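Local coordinates for putative cell adhesion protein (Bacteroides thetaiotaomicron, PDB 4DGU) that probably serves as a fimbrillin-like subunit of a cell-surface pilus that takes part in adhesion, and can bind zinc, at the interface of chains A and B. Sequence-based numbering; all coordinates share one arbitrary frame. Chains: chain A/B, putative cell adhesion protein.

Contacts 1 and 2 lie about 28 Å apart, measured between the centres of their C-alpha atoms, and both depend on strand 237-242 near the C-terminus. In contact 2 the start of that strand, from chain B, joins strand 209-214 of chain A in parallel; in contact 1 the end of the equivalent strand of chain A, and the proline beyond it, settle against loops of chain B. Each chain thus lends its C-terminal strand to the other, and the two-fold repeats both contacts with the chains exchanged. The exchange recalls the strand donation by which pilus subunits can join, though this symmetric pair may belong to the crystal.

Contact 1: the interface of chains A and B. Residues chain A 242, 244; chain B 24, 27-29, 223-224.
A:Asn242 reaches B:Arg28 with CG set opposite its own carbonyl carbon (chi1 -66°) and its amide turned by a chi2 of -3°, which brings ND2 to the backbone carbonyl of B:Arg28. The bond from ND2 to B:Arg28 O is 2.8 Å and fairly straight, 158° at the hydrogen. The acceptor lies close to the plane of the asparagine amide, while the donor is tilted somewhat from the plane of the carbonyl. The CG2 methyl of B:Thr27, anti to its backbone N, is 4.0 Å from A:Asn242 CB; the two side chains run past each other in opposite directions. That methyl also meets A:Pro244 CB.

The ring of A:Pro244 is the main apolar piece. Its CG comes within 3.5 Å of B:Thr29 CG2, the two side chains crossing at a slant, and within 3.4 Å of B:Gly223 O. B:Asp24 CB touches the ring at CB, and B:Ser224 CA approaches CD, so the proline is lined by separate loop segments of chain B. Beyond the ring, a water bridges the chains: it is 2.7 Å from A:Pro244 O and 2.8 Å from the hydroxyl OG of B:Ser224. Together the amide, ring and water would hold the C-terminal segment that chain A lends to chain B in this pair of chains; whether the pairing forms outside the crystal the structure alone does not show.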
loop_
_atom_site.group_PDB
_atom_site.type_symbol
_atom_site.label_atom_id
_atom_site.label_comp_id
_atom_site.label_asym_id
_atom_site.label_seq_id
_atom_site.Cartn_x
_atom_site.Cartn_y
_atom_site.Cartn_z
ATOM N N ASN A 242 1.506 7.641 9.932
ATOM C CA ASN A 242 2.743 7.028 9.470
ATOM C C ASN A 242 3.293 6.066 10.477
ATOM O O ASN A 242 3.291 6.389 11.647
ATOM C CB ASN A 242 3.832 8.059 9.271
ATOM C CG ASN A 242 3.703 9.094 8.224
ATOM O OD1 ASN A 242 2.775 9.156 7.438
ATOM N ND2 ASN A 242 4.685 9.924 8.212
ATOM N N PRO A 244 6.883 4.738 10.533
ATOM C CA PRO A 244 8.200 4.536 9.927
ATOM C C PRO A 244 8.989 3.432 10.651
ATOM O O PRO A 244 8.765 3.136 11.832
ATOM C CB PRO A 244 8.841 5.906 10.084
ATOM C CG PRO A 244 8.303 6.388 11.372
ATOM C CD PRO A 244 6.860 5.972 11.334
ATOM N N ASP B 24 13.654 7.224 8.864
ATOM C CA ASP B 24 13.423 6.441 7.645
ATOM C C ASP B 24 13.612 7.409 6.442
ATOM O O ASP B 24 12.978 8.470 6.424
ATOM C CB ASP B 24 11.984 5.876 7.715
ATOM C CG ASP B 24 11.594 4.741 6.774
ATOM O OD1 ASP B 24 12.158 4.674 5.631
ATOM O OD2 ASP B 24 10.661 3.964 7.136
ATOM N N THR B 27 10.065 7.849 4.865
ATOM C CA THR B 27 8.851 8.130 5.649
ATOM C C THR B 27 9.171 9.154 6.731
ATOM O O THR B 27 10.209 9.061 7.396
ATOM C CB THR B 27 8.248 6.824 6.258
ATOM O OG1 THR B 27 8.178 5.828 5.249
ATOM C CG2 THR B 27 6.832 7.005 6.832
ATOM N N ARG B 28 8.276 10.127 6.911
ATOM C CA ARG B 28 8.445 11.125 7.956
ATOM C C ARG B 28 8.120 10.499 9.344
ATOM O O ARG B 28 7.113 9.787 9.517
ATOM C CB ARG B 28 7.578 12.341 7.661
ATOM C CG ARG B 28 8.329 13.434 6.957
ATOM C CD ARG B 28 7.524 14.706 7.034
ATOM N NE ARG B 28 8.094 15.776 6.220
ATOM C CZ ARG B 28 7.509 16.953 6.003
ATOM N NH1 ARG B 28 6.321 17.221 6.536
ATOM N NH2 ARG B 28 8.100 17.866 5.245
ATOM N N THR B 29 9.064 10.663 10.284
ATOM C CA THR B 29 8.931 10.205 11.668
ATOM C C THR B 29 8.310 11.327 12.474
ATOM O O THR B 29 8.276 12.477 12.000
ATOM C CB THR B 29 10.300 9.762 12.251
ATOM O OG1 THR B 29 11.153 10.883 12.329
ATOM C CG2 THR B 29 10.964 8.694 11.439
ATOM N N GLY B 223 8.101 6.621 16.978
ATOM C CA GLY B 223 8.364 7.291 15.698
ATOM C C GLY B 223 7.136 7.502 14.833
ATOM O O GLY B 223 7.158 8.314 13.891
ATOM N N SER B 224 6.022 6.798 15.160
ATOM C CA SER B 224 4.742 6.914 14.432
ATOM C C SER B 224 4.005 8.235 14.763
ATOM O O SER B 224 4.172 8.807 15.837
ATOM C CB SER B 224 3.837 5.721 14.729
ATOM O OG SER B 224 4.407 4.501 14.281
HETATM O O HOH W 1 7.133 3.799 13.926
#

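Contact 2: the interface of chains A and B. Residues chain A 150, 200-201, 212-213; chain B 233, 237-239.
B:Ile239 and A:Ser213 meet through their backbones: the amide N of B:Ile239 donates to A:Ser213 O at 3.1 Å, from well above the carbonyl plane. The serine hydroxyl makes a second tie, OG donating to the backbone O of B:Lys233 at 2.5 Å. With chi1 at -51°, OG stands opposite the serine's own carbonyl carbon and is directed at that loop oxygen. With an alanine in place of A:Ser213, B:Lys233 O would probably lose its hydroxyl donor and the loop ahead of the incoming strand would be held less firmly, while the backbone bond to B:Ile239 could remain.

Beside these polar ties, the B:Ile239 side chain packs among A:Ile200, A:Ile212 and A:Leu150, its CD1 methyl also lying against the A:Ile212 carbonyl. CD1 lies 3.6 Å from A:Ile200 CG1 and 4.0 Å from CD2 of A:Leu150, on strand 147-153, whose side chain runs past in the opposite direction. A:Ile212 crosses B:Ile239 at about a right angle and presents CG2, 3.7 Å from the same CD1.

What sets these groups in register is the strand pairing behind them. Strand 237-242 of chain B lies parallel to strand 209-214 of chain A, with A:Ile212 bridged to B:Gly237 and A:Ser213 to B:Ile238. A:Ile212 CG2 also rests 3.9 Å from B:Ile238 CA.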
loop_
_atom_site.group_PDB
_atom_site.type_symbol
_atom_site.label_atom_id
_atom_site.label_comp_id
_atom_site.label_asym_id
_atom_site.label_seq_id
_atom_site.Cartn_x
_atom_site.Cartn_y
_atom_site.Cartn_z
ATOM N N LEU A 150 -21.128 8.041 -9.883
ATOM C CA LEU A 150 -19.692 8.315 -9.963
ATOM C C LEU A 150 -19.431 9.363 -11.031
ATOM O O LEU A 150 -20.114 9.363 -12.056
ATOM C CB LEU A 150 -18.879 7.049 -10.298
ATOM C CG LEU A 150 -18.908 5.900 -9.321
ATOM C CD1 LEU A 150 -18.132 4.715 -9.894
ATOM C CD2 LEU A 150 -18.389 6.316 -7.915
ATOM N N ILE A 200 -15.211 11.762 -6.337
ATOM C CA ILE A 200 -15.843 11.252 -7.539
ATOM C C ILE A 200 -17.273 10.750 -7.300
ATOM O O ILE A 200 -18.078 10.791 -8.225
ATOM C CB ILE A 200 -14.972 10.173 -8.252
ATOM C CG1 ILE A 200 -14.673 8.969 -7.368
ATOM C CG2 ILE A 200 -13.681 10.777 -8.789
ATOM C CD1 ILE A 200 -14.584 7.645 -8.151
ATOM N N GLY A 201 -17.590 10.313 -6.098
ATOM C CA GLY A 201 -18.896 9.748 -5.824
ATOM C C GLY A 201 -19.868 10.581 -5.024
ATOM O O GLY A 201 -19.491 11.503 -4.289
ATOM N N ILE A 212 -18.757 10.503 -1.531
ATOM C CA ILE A 212 -18.061 9.220 -1.455
ATOM C C ILE A 212 -16.736 9.450 -2.213
ATOM O O ILE A 212 -16.766 9.759 -3.397
ATOM C CB ILE A 212 -18.898 8.026 -2.026
ATOM C CG1 ILE A 212 -20.323 7.941 -1.456
ATOM C CG2 ILE A 212 -18.169 6.714 -1.845
ATOM C CD1 ILE A 212 -21.306 7.092 -2.387
ATOM N N SER A 213 -15.596 9.374 -1.543
ATOM C CA SER A 213 -14.334 9.650 -2.223
ATOM C C SER A 213 -13.371 8.494 -2.090
ATOM O O SER A 213 -13.526 7.621 -1.219
ATOM C CB SER A 213 -13.687 10.917 -1.668
ATOM O OG SER A 213 -14.608 11.993 -1.663
ATOM N N LYS B 233 -15.677 14.669 2.635
ATOM C CA LYS B 233 -15.258 13.840 1.480
ATOM C C LYS B 233 -15.738 12.383 1.525
ATOM O O LYS B 233 -15.925 11.763 0.479
ATOM C CB LYS B 233 -13.726 13.790 1.390
ATOM C CG LYS B 233 -13.077 14.973 0.692
ATOM C CD LYS B 233 -11.550 14.801 0.749
ATOM C CE LYS B 233 -10.816 15.996 0.202
ATOM N NZ LYS B 233 -11.002 16.198 -1.268
ATOM N N GLY B 237 -19.469 7.192 2.573
ATOM C CA GLY B 237 -18.631 6.007 2.583
ATOM C C GLY B 237 -17.371 6.209 1.795
ATOM O O GLY B 237 -16.889 7.342 1.672
ATOM N N ILE B 238 -16.794 5.110 1.291
ATOM C CA ILE B 238 -15.511 5.182 0.569
ATOM C C ILE B 238 -15.534 4.416 -0.763
ATOM O O ILE B 238 -16.352 3.520 -0.975
ATOM C CB ILE B 238 -14.319 4.693 1.467
ATOM C CG1 ILE B 238 -14.405 3.189 1.804
ATOM C CG2 ILE B 238 -14.168 5.547 2.742
ATOM C CD1 ILE B 238 -13.144 2.588 2.394
ATOM N N ILE B 239 -14.581 4.774 -1.641
ATOM C CA ILE B 239 -14.308 4.109 -2.915
ATOM C C ILE B 239 -12.980 3.385 -2.738
ATOM O O ILE B 239 -12.016 3.976 -2.267
ATOM C CB ILE B 239 -14.336 5.079 -4.132
ATOM C CG1 ILE B 239 -15.795 5.473 -4.443
ATOM C CG2 ILE B 239 -13.737 4.434 -5.361
ATOM C CD1 ILE B 239 -15.983 6.872 -4.793
#